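Local coordinates for protein flower-specific defensin (Nicotiana alata, PDB 4AAZ) that defends the plant against fungi such as Fusarium oxysporum and Botrytis cinerea and retards the growth of Helicoverpa caterpillars, at residues A[1-15]-A[33-47]. Residues are numbered along the deposited sequence; the frame is centred on the assembly and turned at random.
Sequences RECKTESNTFPGICI and HCSKILRRCLCTKPC. With PO4 (phosphate ion), chain F; EDO (1,2-ethanediol), chain D; EDO (1,2-ethanediol), chain E.
In the cysteine-stabilised alpha-beta fold of plant defensins, edge strand 2-6 pairs antiparallel with central strand 41-46. Thr5 and Cys43 form a hydrogen-bonded pair, each backbone N 2.8 Å from the other's O. The pairing runs on to the chain ends, where the disulfide Cys3-Cys47 ties the two termini together. There Arg1 NE donates to O of the C-terminal carboxylate of Cys47 at 2.7 Å, with the oxygen near the guanidinium plane.

Beyond the strand, Ser7 N still bonds to Cys41 O. Ser7 OG accepts from Phe10 N in an ST motif and also bonds to Glu27. Phe10 CG lies anti to its backbone N (chi1 177°), which carries the ring to Cys41; CD2 is 3.4 Å from Cys41 CB, in an oblique contact. Disulfides Cys41-Cys20 and Cys43-Cys24 tie the central strand to helix 17-26. The disulfide Cys14-Cys34 joins the loop after the edge strand to strand 31-34, and Cys14 N bonds to Arg39 O at 2.9 Å. Ile13 CD1 sits over one face of the Arg39 guanidinium, offset toward its rim.

On the sheet face that carries Lys4, Glu6 and Leu42, a water links Lys4 NZ to His33 NE2. Arg40 bends at chi3 (-70°) and serves two anions. Its NE and NH2 hold a phosphate, probably from the crystallisation liquor, while its NH1 forms a salt bridge to Glu6 OE1 at 3.1 Å, reaching that oxygen from above the carboxylate plane, with the two flat groups 85° apart.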
loop_
_atom_site.group_PDB
_atom_site.type_symbol
_atom_site.label_atom_id
_atom_site.label_comp_id
_atom_site.label_asym_id
_atom_site.label_seq_id
_atom_site.Cartn_x
_atom_site.Cartn_y
_atom_site.Cartn_z
ATOM N N ARG A 1 8.933 -12.040 7.819
ATOM C CA ARG A 1 7.459 -12.156 7.813
ATOM C C ARG A 1 6.875 -10.765 7.762
ATOM O O ARG A 1 7.185 -9.942 8.611
ATOM C CB ARG A 1 7.008 -12.890 9.076
ATOM C CG ARG A 1 5.498 -13.077 9.212
ATOM C CD ARG A 1 5.164 -13.837 10.521
ATOM N NE ARG A 1 5.952 -13.234 11.580
ATOM C CZ ARG A 1 6.898 -13.832 12.267
ATOM N NH1 ARG A 1 7.174 -15.134 12.108
ATOM N NH2 ARG A 1 7.599 -13.117 13.119
ATOM N N GLU A 2 6.093 -10.497 6.720
ATOM C CA GLU A 2 5.428 -9.210 6.581
ATOM C C GLU A 2 3.961 -9.447 6.385
ATOM O O GLU A 2 3.539 -10.523 5.920
ATOM C CB GLU A 2 6.026 -8.357 5.449
ATOM C CG GLU A 2 7.512 -8.143 5.642
ATOM C CD GLU A 2 8.044 -6.859 5.107
ATOM O OE1 GLU A 2 7.408 -6.273 4.212
ATOM O OE2 GLU A 2 9.128 -6.454 5.590
ATOM N N CYS A 3 3.189 -8.461 6.804
ATOM C CA CYS A 3 1.744 -8.496 6.710
ATOM C C CYS A 3 1.223 -7.377 5.833
ATOM O O CYS A 3 1.773 -6.283 5.856
ATOM C CB CYS A 3 1.128 -8.329 8.099
ATOM S SG CYS A 3 1.209 -9.801 9.186
ATOM N N LYS A 4 0.142 -7.658 5.107
ATOM C CA LYS A 4 -0.482 -6.700 4.197
ATOM C C LYS A 4 -1.716 -6.082 4.840
ATOM O O LYS A 4 -2.574 -6.785 5.405
ATOM C CB LYS A 4 -0.903 -7.423 2.900
ATOM C CG LYS A 4 0.283 -7.930 2.114
ATOM C CD LYS A 4 -0.087 -8.850 0.963
ATOM C CE LYS A 4 1.137 -9.396 0.209
ATOM N NZ LYS A 4 0.752 -10.309 -0.910
ATOM N N THR A 5 -1.790 -4.764 4.780
ATOM C CA THR A 5 -2.929 -3.996 5.280
ATOM C C THR A 5 -3.254 -2.941 4.223
ATOM O O THR A 5 -2.357 -2.195 3.835
ATOM C CB THR A 5 -2.579 -3.291 6.591
ATOM O OG1 THR A 5 -2.173 -4.264 7.563
ATOM C CG2 THR A 5 -3.763 -2.515 7.107
ATOM N N GLU A 6 -4.497 -2.867 3.750
ATOM C CA GLU A 6 -4.859 -1.840 2.783
ATOM C C GLU A 6 -4.575 -0.462 3.329
ATOM O O GLU A 6 -4.885 -0.152 4.491
ATOM C CB GLU A 6 -6.317 -1.961 2.363
ATOM C CG GLU A 6 -6.683 -1.042 1.215
ATOM C CD GLU A 6 -8.008 -1.335 0.548
ATOM O OE1 GLU A 6 -8.802 -2.180 1.063
ATOM O OE2 GLU A 6 -8.286 -0.708 -0.504
ATOM N N SER A 7 -3.979 0.392 2.520
ATOM C CA SER A 7 -3.762 1.780 2.891
ATOM C C SER A 7 -5.028 2.492 3.278
ATOM O O SER A 7 -6.046 2.413 2.583
ATOM C CB SER A 7 -3.133 2.516 1.702
ATOM O OG SER A 7 -3.035 3.937 1.919
ATOM N N ASN A 8 -4.961 3.258 4.369
ATOM C CA ASN A 8 -6.125 4.035 4.789
ATOM C C ASN A 8 -6.209 5.419 4.185
ATOM O O ASN A 8 -7.253 6.047 4.241
ATOM C CB ASN A 8 -6.145 4.116 6.301
ATOM C CG ASN A 8 -6.385 2.755 6.940
ATOM O OD1 ASN A 8 -7.284 2.039 6.529
ATOM N ND2 ASN A 8 -5.584 2.392 7.944
ATOM N N THR A 9 -5.102 5.906 3.644
ATOM C CA THR A 9 -5.022 7.256 3.102
ATOM C C THR A 9 -4.823 7.363 1.600
ATOM O O THR A 9 -4.929 8.442 1.044
ATOM C CB THR A 9 -3.905 8.091 3.797
ATOM O OG1 THR A 9 -2.590 7.687 3.363
ATOM C CG2 THR A 9 -4.018 8.014 5.288
ATOM N N PHE A 10 -4.482 6.274 0.924
ATOM C CA PHE A 10 -4.281 6.353 -0.528
ATOM C C PHE A 10 -5.612 6.532 -1.244
ATOM O O PHE A 10 -6.528 5.739 -1.030
ATOM C CB PHE A 10 -3.621 5.073 -1.044
ATOM C CG PHE A 10 -3.442 5.023 -2.528
ATOM C CD1 PHE A 10 -2.388 5.674 -3.144
ATOM C CD2 PHE A 10 -4.315 4.302 -3.311
ATOM C CE1 PHE A 10 -2.228 5.622 -4.506
ATOM C CE2 PHE A 10 -4.162 4.237 -4.659
ATOM C CZ PHE A 10 -3.113 4.891 -5.276
ATOM N N PRO A 11 -5.721 7.517 -2.139
ATOM C CA PRO A 11 -7.003 7.726 -2.830
ATOM C C PRO A 11 -7.132 6.977 -4.153
ATOM O O PRO A 11 -6.201 7.014 -4.971
ATOM C CB PRO A 11 -7.015 9.242 -3.135
ATOM C CG PRO A 11 -5.772 9.792 -2.554
ATOM C CD PRO A 11 -4.816 8.649 -2.306
ATOM N N GLY A 12 -8.251 6.305 -4.374
ATOM C CA GLY A 12 -8.541 5.753 -5.676
ATOM C C GLY A 12 -7.929 4.387 -5.955
ATOM O O GLY A 12 -7.403 3.732 -5.072
ATOM N N ILE A 13 -7.991 3.961 -7.209
ATOM C CA ILE A 13 -7.419 2.670 -7.564
ATOM C C ILE A 13 -5.909 2.761 -7.724
ATOM O O ILE A 13 -5.337 3.795 -8.088
ATOM C CB ILE A 13 -8.031 2.010 -8.797
ATOM C CG1 ILE A 13 -7.811 2.850 -10.023
ATOM C CG2 ILE A 13 -9.505 1.689 -8.568
ATOM C CD1 ILE A 13 -8.142 2.081 -11.329
ATOM N N CYS A 14 -5.259 1.663 -7.379
ATOM C CA CYS A 14 -3.810 1.569 -7.374
ATOM C C CYS A 14 -3.365 1.044 -8.732
ATOM O O CYS A 14 -3.645 -0.114 -9.085
ATOM C CB CYS A 14 -3.372 0.633 -6.257
ATOM S SG CYS A 14 -1.623 0.777 -5.831
ATOM N N ILE A 15 -2.671 1.888 -9.487
ATOM C CA ILE A 15 -2.132 1.501 -10.794
ATOM C C ILE A 15 -0.617 1.560 -10.784
ATOM O O ILE A 15 0.033 0.618 -11.228
ATOM C CB ILE A 15 -2.688 2.382 -11.941
ATOM C CG1 ILE A 15 -4.212 2.211 -12.036
ATOM C CG2 ILE A 15 -2.017 2.058 -13.263
ATOM C CD1 ILE A 15 -4.683 0.794 -12.374
ATOM N N HIS A 33 2.312 -1.605 -2.341
ATOM C CA HIS A 33 2.225 -2.085 -3.705
ATOM C C HIS A 33 0.770 -2.183 -4.130
ATOM O O HIS A 33 -0.147 -2.166 -3.283
ATOM C CB HIS A 33 2.903 -3.449 -3.839
ATOM C CG HIS A 33 2.173 -4.535 -3.117
ATOM N ND1 HIS A 33 2.266 -4.698 -1.753
ATOM C CD2 HIS A 33 1.315 -5.483 -3.555
ATOM C CE1 HIS A 33 1.489 -5.699 -1.380
ATOM N NE2 HIS A 33 0.904 -6.196 -2.452
ATOM N N CYS A 34 0.543 -2.305 -5.431
ATOM C CA CYS A 34 -0.810 -2.441 -5.965
ATOM C C CYS A 34 -1.197 -3.894 -6.109
ATOM O O CYS A 34 -0.411 -4.717 -6.557
ATOM C CB CYS A 34 -0.928 -1.784 -7.332
ATOM S SG CYS A 34 -0.543 -0.036 -7.385
ATOM N N SER A 35 -2.441 -4.218 -5.749
ATOM C CA SER A 35 -2.973 -5.553 -6.047
ATOM C C SER A 35 -3.441 -5.602 -7.500
ATOM O O SER A 35 -3.597 -4.570 -8.149
ATOM C CB SER A 35 -4.077 -5.932 -5.071
ATOM O OG SER A 35 -5.266 -5.221 -5.329
ATOM N N LYS A 36 -3.595 -6.810 -8.031
ATOM C CA LYS A 36 -3.868 -6.954 -9.460
ATOM C C LYS A 36 -5.332 -6.879 -9.829
ATOM O O LYS A 36 -5.671 -6.397 -10.913
ATOM C CB LYS A 36 -3.278 -8.258 -10.007
ATOM C CG LYS A 36 -1.764 -8.195 -10.160
ATOM C CD LYS A 36 -1.228 -9.310 -11.042
ATOM C CE LYS A 36 -1.407 -10.678 -10.391
ATOM N NZ LYS A 36 -0.304 -10.993 -9.438
ATOM N N ILE A 37 -6.221 -7.351 -8.957
ATOM C CA ILE A 37 -7.595 -7.541 -9.367
ATOM C C ILE A 37 -8.509 -6.444 -8.833
ATOM O O ILE A 37 -9.093 -5.706 -9.617
ATOM C CB ILE A 37 -8.098 -8.970 -9.011
ATOM C CG1 ILE A 37 -7.207 -10.014 -9.704
ATOM C CG2 ILE A 37 -9.559 -9.128 -9.371
ATOM C CD1 ILE A 37 -7.135 -9.841 -11.230
ATOM N N LEU A 38 -8.597 -6.287 -7.512
ATOM C CA LEU A 38 -9.347 -5.181 -6.949
ATOM C C LEU A 38 -8.543 -3.869 -7.037
ATOM O O LEU A 38 -9.086 -2.786 -6.825
ATOM C CB LEU A 38 -9.774 -5.461 -5.502
ATOM C CG LEU A 38 -10.884 -6.514 -5.348
ATOM C CD1 LEU A 38 -10.967 -7.024 -3.895
ATOM C CD2 LEU A 38 -12.240 -5.977 -5.815
ATOM N N ARG A 39 -7.251 -3.960 -7.361
ATOM C CA ARG A 39 -6.399 -2.778 -7.617
ATOM C C ARG A 39 -6.405 -1.851 -6.398
ATOM O O ARG A 39 -6.673 -0.658 -6.478
ATOM C CB ARG A 39 -6.783 -2.089 -8.921
ATOM C CG ARG A 39 -6.757 -3.105 -10.058
ATOM C CD ARG A 39 -6.583 -2.487 -11.398
ATOM N NE ARG A 39 -7.820 -1.872 -11.830
ATOM C CZ ARG A 39 -7.983 -1.302 -13.019
ATOM N NH1 ARG A 39 -6.981 -1.301 -13.882
ATOM N NH2 ARG A 39 -9.145 -0.747 -13.336
ATOM N N ARG A 40 -6.087 -2.454 -5.269
ATOM C CA ARG A 40 -5.967 -1.763 -4.002
ATOM C C ARG A 40 -4.501 -1.442 -3.693
ATOM O O ARG A 40 -3.593 -2.169 -4.106
ATOM C CB ARG A 40 -6.532 -2.655 -2.900
ATOM C CG ARG A 40 -7.985 -3.061 -3.162
ATOM C CD ARG A 40 -8.592 -3.811 -2.007
ATOM N NE ARG A 40 -8.008 -5.132 -1.870
ATOM C CZ ARG A 40 -7.877 -5.775 -0.727
ATOM N NH1 ARG A 40 -8.228 -5.208 0.424
ATOM N NH2 ARG A 40 -7.409 -7.010 -0.729
ATOM N N CYS A 41 -4.274 -0.356 -2.951
ATOM C CA CYS A 41 -2.953 -0.084 -2.406
ATOM C C CYS A 41 -2.791 -0.851 -1.108
ATOM O O CYS A 41 -3.493 -0.549 -0.116
ATOM C CB CYS A 41 -2.818 1.409 -2.183
ATOM S SG CYS A 41 -1.289 1.906 -1.361
ATOM N N LEU A 42 -1.925 -1.861 -1.132
ATOM C CA LEU A 42 -1.673 -2.688 0.035
ATOM C C LEU A 42 -0.343 -2.318 0.634
ATOM O O LEU A 42 0.705 -2.398 -0.027
ATOM C CB LEU A 42 -1.708 -4.172 -0.327
ATOM C CG LEU A 42 -3.012 -4.657 -0.958
ATOM C CD1 LEU A 42 -2.889 -6.165 -1.325
ATOM C CD2 LEU A 42 -4.180 -4.420 -0.033
ATOM N N CYS A 43 -0.386 -1.906 1.894
ATOM C CA CYS A 43 0.819 -1.596 2.641
ATOM C C CYS A 43 1.388 -2.851 3.284
ATOM O O CYS A 43 0.630 -3.773 3.656
ATOM C CB CYS A 43 0.539 -0.575 3.750
ATOM S SG CYS A 43 -0.279 0.942 3.198
ATOM N N THR A 44 2.701 -2.890 3.450
ATOM C CA THR A 44 3.343 -3.999 4.129
ATOM C C THR A 44 4.291 -3.499 5.209
ATOM O O THR A 44 4.900 -2.426 5.074
ATOM C CB THR A 44 4.115 -4.909 3.160
ATOM O OG1 THR A 44 4.976 -4.127 2.325
ATOM C CG2 THR A 44 3.165 -5.674 2.292
ATOM N N LYS A 45 4.407 -4.267 6.289
ATOM C CA LYS A 45 5.443 -4.028 7.294
ATOM C C LYS A 45 5.676 -5.338 8.020
ATOM O O LYS A 45 4.827 -6.231 7.945
ATOM C CB LYS A 45 5.028 -2.912 8.271
ATOM C CG LYS A 45 3.856 -3.228 9.179
ATOM C CD LYS A 45 3.539 -2.034 10.071
ATOM C CE LYS A 45 2.336 -2.273 10.949
ATOM N NZ LYS A 45 2.033 -1.060 11.776
ATOM N N PRO A 46 6.802 -5.480 8.720
ATOM C CA PRO A 46 7.068 -6.698 9.484
ATOM C C PRO A 46 5.990 -6.935 10.521
ATOM O O PRO A 46 5.478 -6.001 11.135
ATOM C CB PRO A 46 8.416 -6.409 10.156
ATOM C CG PRO A 46 9.096 -5.453 9.185
ATOM C CD PRO A 46 7.953 -4.558 8.734
ATOM N N CYS A 47 5.661 -8.199 10.731
ATOM C CA CYS A 47 4.667 -8.592 11.712
ATOM C C CYS A 47 5.005 -9.933 12.333
ATOM O O CYS A 47 6.031 -10.522 11.955
ATOM C CB CYS A 47 3.304 -8.678 11.085
ATOM S SG CYS A 47 3.144 -9.968 9.835
ATOM O OXT CYS A 47 4.277 -10.404 13.223
HETATM P P PO4 F . -7.040 -8.116 -4.301
HETATM O O1 PO4 F . -6.952 -6.670 -3.948
HETATM O O2 PO4 F . -5.675 -8.758 -4.405
HETATM O O3 PO4 F . -7.697 -8.785 -3.122
HETATM O O4 PO4 F . -7.777 -8.276 -5.557
HETATM C C1 EDO D . -11.053 -2.960 -9.673
HETATM O O1 EDO D . -10.422 -1.956 -10.469
HETATM C C2 EDO D . -11.698 -2.261 -8.491
HETATM O O2 EDO D . -12.536 -1.213 -9.016
HETATM C C1 EDO E . 8.459 -12.043 3.912
HETATM O O1 EDO E . 8.286 -10.866 3.129
HETATM C C2 EDO E . 9.766 -12.000 4.640
HETATM O O2 EDO E . 9.794 -10.850 5.468
HETATM O O HOH W 1 7.438 -3.855 3.372
HETATM O O HOH W 2 -0.290 -8.632 -2.787
HETATM O O HOH W 3 -6.555 0.909 -1.829
HETATM O O HOH W 4 -3.229 -2.583 -10.259
#